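Local coordinates for protein hydroxyethylphosphonate dioxygenase (Streptomyces albus, PDB 6B9R) that probably uses iron and dioxygen to cleave the carbon-carbon bond of 2-hydroxyethylphosphonate, giving hydroxymethylphosphonate, at residues A[100-104]-A[105-109]; A[174-177]-A[178-182]. All blocks are in the same frame, centred on the assembly; numbering follows the deposited sequence.

Contact 1: residues A[100-104]-A[105-109]. With 2HE ((2-hydroxyethyl)phosphonic acid), chain F.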
ATOM      1  N   ILE A 100      31.338  -7.376  12.910  1.00 25.79           N
ATOM      2  CA  ILE A 100      32.252  -6.240  12.936  1.00 29.62           C
ATOM      3  C   ILE A 100      32.664  -5.966  11.503  1.00 37.96           C
ATOM      4  O   ILE A 100      33.081  -6.883  10.787  1.00 41.33           O
ATOM      5  CB  ILE A 100      33.480  -6.511  13.820  1.00 32.01           C
ATOM      6  CG1 ILE A 100      33.059  -6.636  15.283  1.00 26.84           C
ATOM      7  CG2 ILE A 100      34.512  -5.402  13.639  1.00 35.34           C
ATOM      8  CD1 ILE A 100      34.096  -7.263  16.164  1.00 34.76           C
ATOM      9  N   ILE A 101      32.524  -4.717  11.073  1.00 23.78           N
ATOM     10  CA  ILE A 101      32.878  -4.313   9.721  1.00 25.12           C
ATOM     11  C   ILE A 101      33.947  -3.238   9.804  1.00 27.81           C
ATOM     12  O   ILE A 101      33.818  -2.278  10.575  1.00 30.14           O
ATOM     13  CB  ILE A 101      31.652  -3.825   8.928  1.00 35.07           C
ATOM     14  CG1 ILE A 101      30.664  -4.981   8.748  1.00 38.07           C
ATOM     15  CG2 ILE A 101      32.081  -3.266   7.574  1.00 31.12           C
ATOM     16  CD1 ILE A 101      29.555  -4.706   7.756  1.00 43.08           C
ATOM     17  N   GLU A 102      35.012  -3.420   9.029  1.00 29.15           N
ATOM     18  CA  GLU A 102      36.112  -2.479   8.980  1.00 28.44           C
ATOM     19  C   GLU A 102      35.891  -1.497   7.842  1.00 32.70           C
ATOM     20  O   GLU A 102      35.345  -1.851   6.794  1.00 36.09           O
ATOM     21  CB  GLU A 102      37.441  -3.210   8.782  1.00 42.44           C
ATOM     22  CG  GLU A 102      37.666  -4.352   9.752  1.00 48.52           C
ATOM     23  CD  GLU A 102      39.139  -4.687   9.913  1.00 55.98           C
ATOM     24  OE1 GLU A 102      39.503  -5.285  10.948  1.00 57.29           O
ATOM     25  OE2 GLU A 102      39.930  -4.340   9.010  1.00 55.89           O
ATOM     26  N   ARG A 103      36.299  -0.256   8.066  1.00 30.90           N
ATOM     27  CA  ARG A 103      36.274   0.779   7.048  1.00 33.50           C
ATOM     28  C   ARG A 103      37.507   1.640   7.224  1.00 34.05           C
ATOM     29  O   ARG A 103      37.866   2.000   8.350  1.00 33.13           O
ATOM     30  CB  ARG A 103      35.024   1.663   7.145  1.00 29.53           C
ATOM     31  CG  ARG A 103      33.699   0.967   6.889  1.00 28.52           C
ATOM     32  CD  ARG A 103      32.580   1.989   6.959  1.00 24.22           C
ATOM     33  NE  ARG A 103      31.246   1.399   6.864  1.00 26.96           N
ATOM     34  CZ  ARG A 103      30.127   2.114   6.889  1.00 32.02           C
ATOM     35  NH1 ARG A 103      30.198   3.438   7.011  1.00 29.11           N
ATOM     36  NH2 ARG A 103      28.943   1.513   6.794  1.00 27.20           N
ATOM     37  N   GLY A 104      38.143   1.988   6.112  1.00 35.92           N
ATOM     38  CA  GLY A 104      39.340   2.803   6.203  1.00 38.17           C
ATOM     39  C   GLY A 104      40.471   2.148   6.962  1.00 35.57           C
ATOM     40  O   GLY A 104      41.238   2.844   7.632  1.00 38.32           O
ATOM     41  N   GLY A 105      40.583   0.820   6.897  1.00 32.76           N
ATOM     42  CA  GLY A 105      41.725   0.116   7.444  1.00 40.13           C
ATOM     43  C   GLY A 105      41.575  -0.433   8.849  1.00 41.30           C
ATOM     44  O   GLY A 105      42.500  -1.100   9.334  1.00 38.90           O
ATOM     45  N   GLY A 106      40.450  -0.189   9.516  1.00 36.06           N
ATOM     46  CA  GLY A 106      40.251  -0.677  10.860  1.00 32.23           C
ATOM     47  C   GLY A 106      38.785  -0.909  11.161  1.00 34.63           C
ATOM     48  O   GLY A 106      37.904  -0.431  10.438  1.00 32.29           O
ATOM     49  N   PRO A 107      38.497  -1.664  12.221  1.00 36.44           N
ATOM     50  CA  PRO A 107      37.100  -1.854  12.642  1.00 36.29           C
ATOM     51  C   PRO A 107      36.397  -0.516  12.805  1.00 30.66           C
ATOM     52  O   PRO A 107      36.951   0.433  13.364  1.00 26.95           O
ATOM     53  CB  PRO A 107      37.229  -2.594  13.978  1.00 39.41           C
ATOM     54  CG  PRO A 107      38.565  -3.278  13.906  1.00 43.48           C
ATOM     55  CD  PRO A 107      39.448  -2.349  13.117  1.00 43.31           C
ATOM     56  N   TYR A 108      35.179  -0.433  12.290  1.00 28.70           N
ATOM     57  CA  TYR A 108      34.437   0.820  12.280  1.00 25.85           C
ATOM     58  C   TYR A 108      33.105   0.726  13.006  1.00 23.69           C
ATOM     59  O   TYR A 108      32.764   1.630  13.774  1.00 24.96           O
ATOM     60  CB  TYR A 108      34.221   1.286  10.823  1.00 26.00           C
ATOM     61  CG  TYR A 108      33.896   2.759  10.698  1.00 29.50           C
ATOM     62  CD1 TYR A 108      34.908   3.706  10.562  1.00 30.93           C
ATOM     63  CD2 TYR A 108      32.578   3.205  10.744  1.00 24.87           C
ATOM     64  CE1 TYR A 108      34.617   5.058  10.459  1.00 27.72           C
ATOM     65  CE2 TYR A 108      32.275   4.552  10.645  1.00 23.09           C
ATOM     66  CZ  TYR A 108      33.298   5.477  10.508  1.00 24.43           C
ATOM     67  OH  TYR A 108      32.993   6.821  10.406  1.00 23.70           O
ATOM     68  N   TYR A 109      32.357  -0.359  12.804  1.00 23.24           N
ATOM     69  CA  TYR A 109      31.103  -0.610  13.503  1.00 22.46           C
ATOM     70  C   TYR A 109      31.071  -2.060  13.970  1.00 22.59           C
ATOM     71  O   TYR A 109      31.629  -2.943  13.316  1.00 23.02           O
ATOM     72  CB  TYR A 109      29.873  -0.407  12.607  1.00 21.67           C
ATOM     73  CG  TYR A 109      29.606   0.983  12.073  1.00 25.84           C
ATOM     74  CD1 TYR A 109      29.688   2.107  12.889  1.00 25.62           C
ATOM     75  CD2 TYR A 109      29.218   1.160  10.751  1.00 28.48           C
ATOM     76  CE1 TYR A 109      29.415   3.368  12.388  1.00 21.24           C
ATOM     77  CE2 TYR A 109      28.944   2.413  10.242  1.00 24.31           C
ATOM     78  CZ  TYR A 109      29.041   3.515  11.064  1.00 24.87           C
ATOM     79  OH  TYR A 109      28.764   4.760  10.548  1.00 22.81           O
TER
HETATM   80  O3  2HE F 502      23.966   2.422   7.720  1.00 33.13           O
HETATM   81  P   2HE F 502      25.331   2.109   8.220  1.00 44.39           P
HETATM   82  O1  2HE F 502      26.442   2.752   7.249  1.00 27.80           O
HETATM   83  O2  2HE F 502      25.567   0.515   8.335  1.00 35.34           O
HETATM   84  CA  2HE F 502      25.428   2.870   9.857  1.00 39.72           C
HETATM   85  CB  2HE F 502      24.074   2.665  10.530  1.00 40.58           C
HETATM   86  O4  2HE F 502      23.091   3.585  10.030  1.00 36.78           O
HETATM   87  O   HOH W   1      27.706   4.751   7.894  1.00 22.25           O
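The guanidinium of Arg103 lies nearly parallel to the Tyr108 ring, their planes 11° apart, but stands steeply, at 72°, to the ring of Tyr109. The Tyr109 ring comes edge-on to the guanidinium, with its CE2 3.4 Å above the guanidinium plane of Arg103, displaced toward the rim. The Tyr108 ring instead carries the aliphatic part of the arginine, CD, on one face, and its own edge faces Tyr109, whose ring centre lies under Tyr108 CD2. At the guanidinium edge, in plane, Arg103 NH2 donates to O1 of the substrate over 2.8 Å, in a nearly straight bond. A water in the plane of the Tyr109 ring accepts from Tyr109 OH and Arg103 NH1 and donates to that same O1. With CG anti to the carbonyl carbon (chi1 -64°), the arginine runs extended from CG to NE, which carries its head from the hairpin to the phosphonate. Beneath it is a classic beta bulge: Ile101 O accepts from both Tyr108 N (2.9 Å) and Tyr109 N (3.3 Å). A type I' turn through Gly104 and Gly105 closes the hairpin. Tyr109 OH also accepts from Phe192 N, while Tyr450 of the second subunit packs on Ile101 and Arg103. Strand 99-103 forms one margin of a seven-stranded antiparallel sheet within this chain, followed by 106-113 and then 123-129.

Contact 2: residues A[174-177]-A[178-182]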
ATOM      1  N   VAL A 174      26.753  16.775  13.240  1.00 26.59           N
ATOM      2  CA  VAL A 174      26.089  17.275  14.442  1.00 29.69           C
ATOM      3  C   VAL A 174      26.443  16.357  15.607  1.00 29.02           C
ATOM      4  O   VAL A 174      26.077  15.174  15.596  1.00 25.10           O
ATOM      5  CB  VAL A 174      24.567  17.375  14.239  1.00 28.14           C
ATOM      6  CG1 VAL A 174      23.878  17.702  15.541  1.00 20.09           C
ATOM      7  CG2 VAL A 174      24.238  18.427  13.189  1.00 23.94           C
ATOM      8  N   PRO A 175      27.157  16.845  16.620  1.00 21.54           N
ATOM      9  CA  PRO A 175      27.427  16.011  17.801  1.00 21.62           C
ATOM     10  C   PRO A 175      26.150  15.739  18.585  1.00 28.44           C
ATOM     11  O   PRO A 175      25.314  16.624  18.776  1.00 26.78           O
ATOM     12  CB  PRO A 175      28.412  16.856  18.626  1.00 22.53           C
ATOM     13  CG  PRO A 175      28.881  17.952  17.702  1.00 32.96           C
ATOM     14  CD  PRO A 175      27.772  18.179  16.728  1.00 26.68           C
ATOM     15  N   MET A 176      26.017  14.505  19.052  1.00 20.58           N
ATOM     16  CA  MET A 176      24.864  14.042  19.806  1.00 19.92           C
ATOM     17  C   MET A 176      25.300  13.550  21.177  1.00 23.05           C
ATOM     18  O   MET A 176      26.485  13.349  21.447  1.00 23.18           O
ATOM     19  CB  MET A 176      24.158  12.893  19.071  1.00 20.04           C
ATOM     20  CG  MET A 176      23.858  13.194  17.653  1.00 19.01           C
ATOM     21  SD  MET A 176      22.433  14.285  17.566  1.00 20.30           S
ATOM     22  CE  MET A 176      22.309  14.424  15.775  1.00 18.30           C
ATOM     23  N   ASN A 177      24.312  13.316  22.038  1.00 22.37           N
ATOM     24  CA  ASN A 177      24.558  12.595  23.276  1.00 26.22           C
ATOM     25  C   ASN A 177      23.314  11.791  23.620  1.00 23.02           C
ATOM     26  O   ASN A 177      22.339  11.776  22.869  1.00 23.11           O
ATOM     27  CB  ASN A 177      24.955  13.532  24.411  1.00 31.88           C
ATOM     28  CG  ASN A 177      26.090  12.968  25.242  1.00 41.43           C
ATOM     29  OD1 ASN A 177      26.104  11.776  25.577  1.00 36.54           O
ATOM     30  ND2 ASN A 177      27.066  13.810  25.549  1.00 40.88           N
ATOM     31  N   THR A 178      23.365  11.112  24.764  1.00 19.56           N
ATOM     32  CA  THR A 178      22.317  10.170  25.142  1.00 20.96           C
ATOM     33  C   THR A 178      20.939  10.817  25.146  1.00 22.53           C
ATOM     34  O   THR A 178      20.742  11.886  25.729  1.00 21.02           O
ATOM     35  CB  THR A 178      22.630   9.584  26.512  1.00 20.95           C
ATOM     36  OG1 THR A 178      23.912   8.950  26.450  1.00 24.41           O
ATOM     37  CG2 THR A 178      21.572   8.548  26.918  1.00 23.76           C
ATOM     38  N   GLY A 179      19.984  10.167  24.475  1.00 21.39           N
ATOM     39  CA  GLY A 179      18.626  10.650  24.419  1.00 17.15           C
ATOM     40  C   GLY A 179      18.300  11.527  23.231  1.00 20.52           C
ATOM     41  O   GLY A 179      17.119  11.832  23.021  1.00 22.56           O
ATOM     42  N   ASP A 180      19.299  11.960  22.462  1.00 17.21           N
ATOM     43  CA  ASP A 180      19.042  12.599  21.180  1.00 16.98           C
ATOM     44  C   ASP A 180      18.584  11.553  20.159  1.00 16.55           C
ATOM     45  O   ASP A 180      18.726  10.340  20.357  1.00 16.52           O
ATOM     46  CB  ASP A 180      20.290  13.318  20.667  1.00 17.56           C
ATOM     47  CG  ASP A 180      20.733  14.438  21.588  1.00 21.50           C
ATOM     48  OD1 ASP A 180      19.868  14.995  22.280  1.00 19.68           O
ATOM     49  OD2 ASP A 180      21.934  14.763  21.600  1.00 19.34           O
ATOM     50  N   SER A 181      18.034  12.040  19.052  1.00 19.01           N
ATOM     51  CA  SER A 181      17.533  11.133  18.023  1.00 18.72           C
ATOM     52  C   SER A 181      17.397  11.881  16.706  1.00 18.75           C
ATOM     53  O   SER A 181      17.329  13.110  16.668  1.00 18.89           O
ATOM     54  CB  SER A 181      16.197  10.512  18.441  1.00 18.32           C
ATOM     55  OG  SER A 181      15.201  11.507  18.621  1.00 18.23           O
ATOM     56  N   VAL A 182      17.335  11.121  15.615  1.00 18.61           N
ATOM     57  CA  VAL A 182      17.207  11.717  14.294  1.00 18.64           C
ATOM     58  C   VAL A 182      16.381  10.772  13.437  1.00 18.31           C
ATOM     59  O   VAL A 182      16.386   9.557  13.646  1.00 18.16           O
ATOM     60  CB  VAL A 182      18.588  11.994  13.667  1.00 19.03           C
ATOM     61  CG1 VAL A 182      19.385  10.709  13.558  1.00 19.95           C
ATOM     62  CG2 VAL A 182      18.458  12.702  12.302  1.00 19.09           C
TER
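Asp180 reaches back across a tight turn to Asn177, the last residue of the turn bonding, through its side chain, the backbone N-H of the first. The compact part is the ring of bonds between these two residues. Asn177 N donates to Asp180 OD2 over 2.8 Å at 161°, arriving from above the carboxylate plane, and Asp180 N returns a bond of 3.1 Å to Asn177 O. The latter closes a type II beta turn whose third position is Gly179, with the positive phi (93°) that suits glycine there. Placing CG anti to its own carbonyl carbon (chi1 -62°) turns the Asp180 carboxylate toward the start of the turn. Behind it, Met176 bends at chi2 and lays SD 3.9 Å from Asp180 CB; Met176 is buried, and its side chain also touches Phe157, Tyr163 and Ile309. The outer side is looser. Asn177 and Thr178 are exposed, and the Asn177 carboxamide folds over its own chain, OD1 accepting from Thr178 N (2.9 Å) in the carbonyl plane but far from the C=O direction. Thr178 OG1 turns to another partner, Gly159 N. Replacing Asp180 by an alanine removes both carboxylate oxygens and is likely to leave Asn177 N and Gly312 N without their acceptors and the start of the turn less firmly fixed. Because the other carboxylate oxygen, OD1, is bonded to Gly312 N, the group joins two backbone N-H donors from separate parts of the chain, a setting likely to favour its charged form.

How the contacts relate
The two contacts come in series along the chain, contact 1 first, with centres 22 Å apart and nearest atoms about 12 Å apart, without touching. Both reach the seven-stranded antiparallel sheet. Contact 1 forms its outer hairpin, 99-103 with 106-113, whereas contact 2 lies toward the other margin, leading from strand 170-175 of a three-stranded sheet into strand 181-184, beside 152-158. The iron site of His149, Gln153 and His190 lies nearer contact 1, the Tyr109 side chain being about 7 Å from the metal, and strand 152-158 supplies its Gln153. Contact 1 lines the substrate pocket through Arg103 and Tyr109, while contact 2, the side chain of Met176 being about 12 Å from the substrate, connects the two sheets.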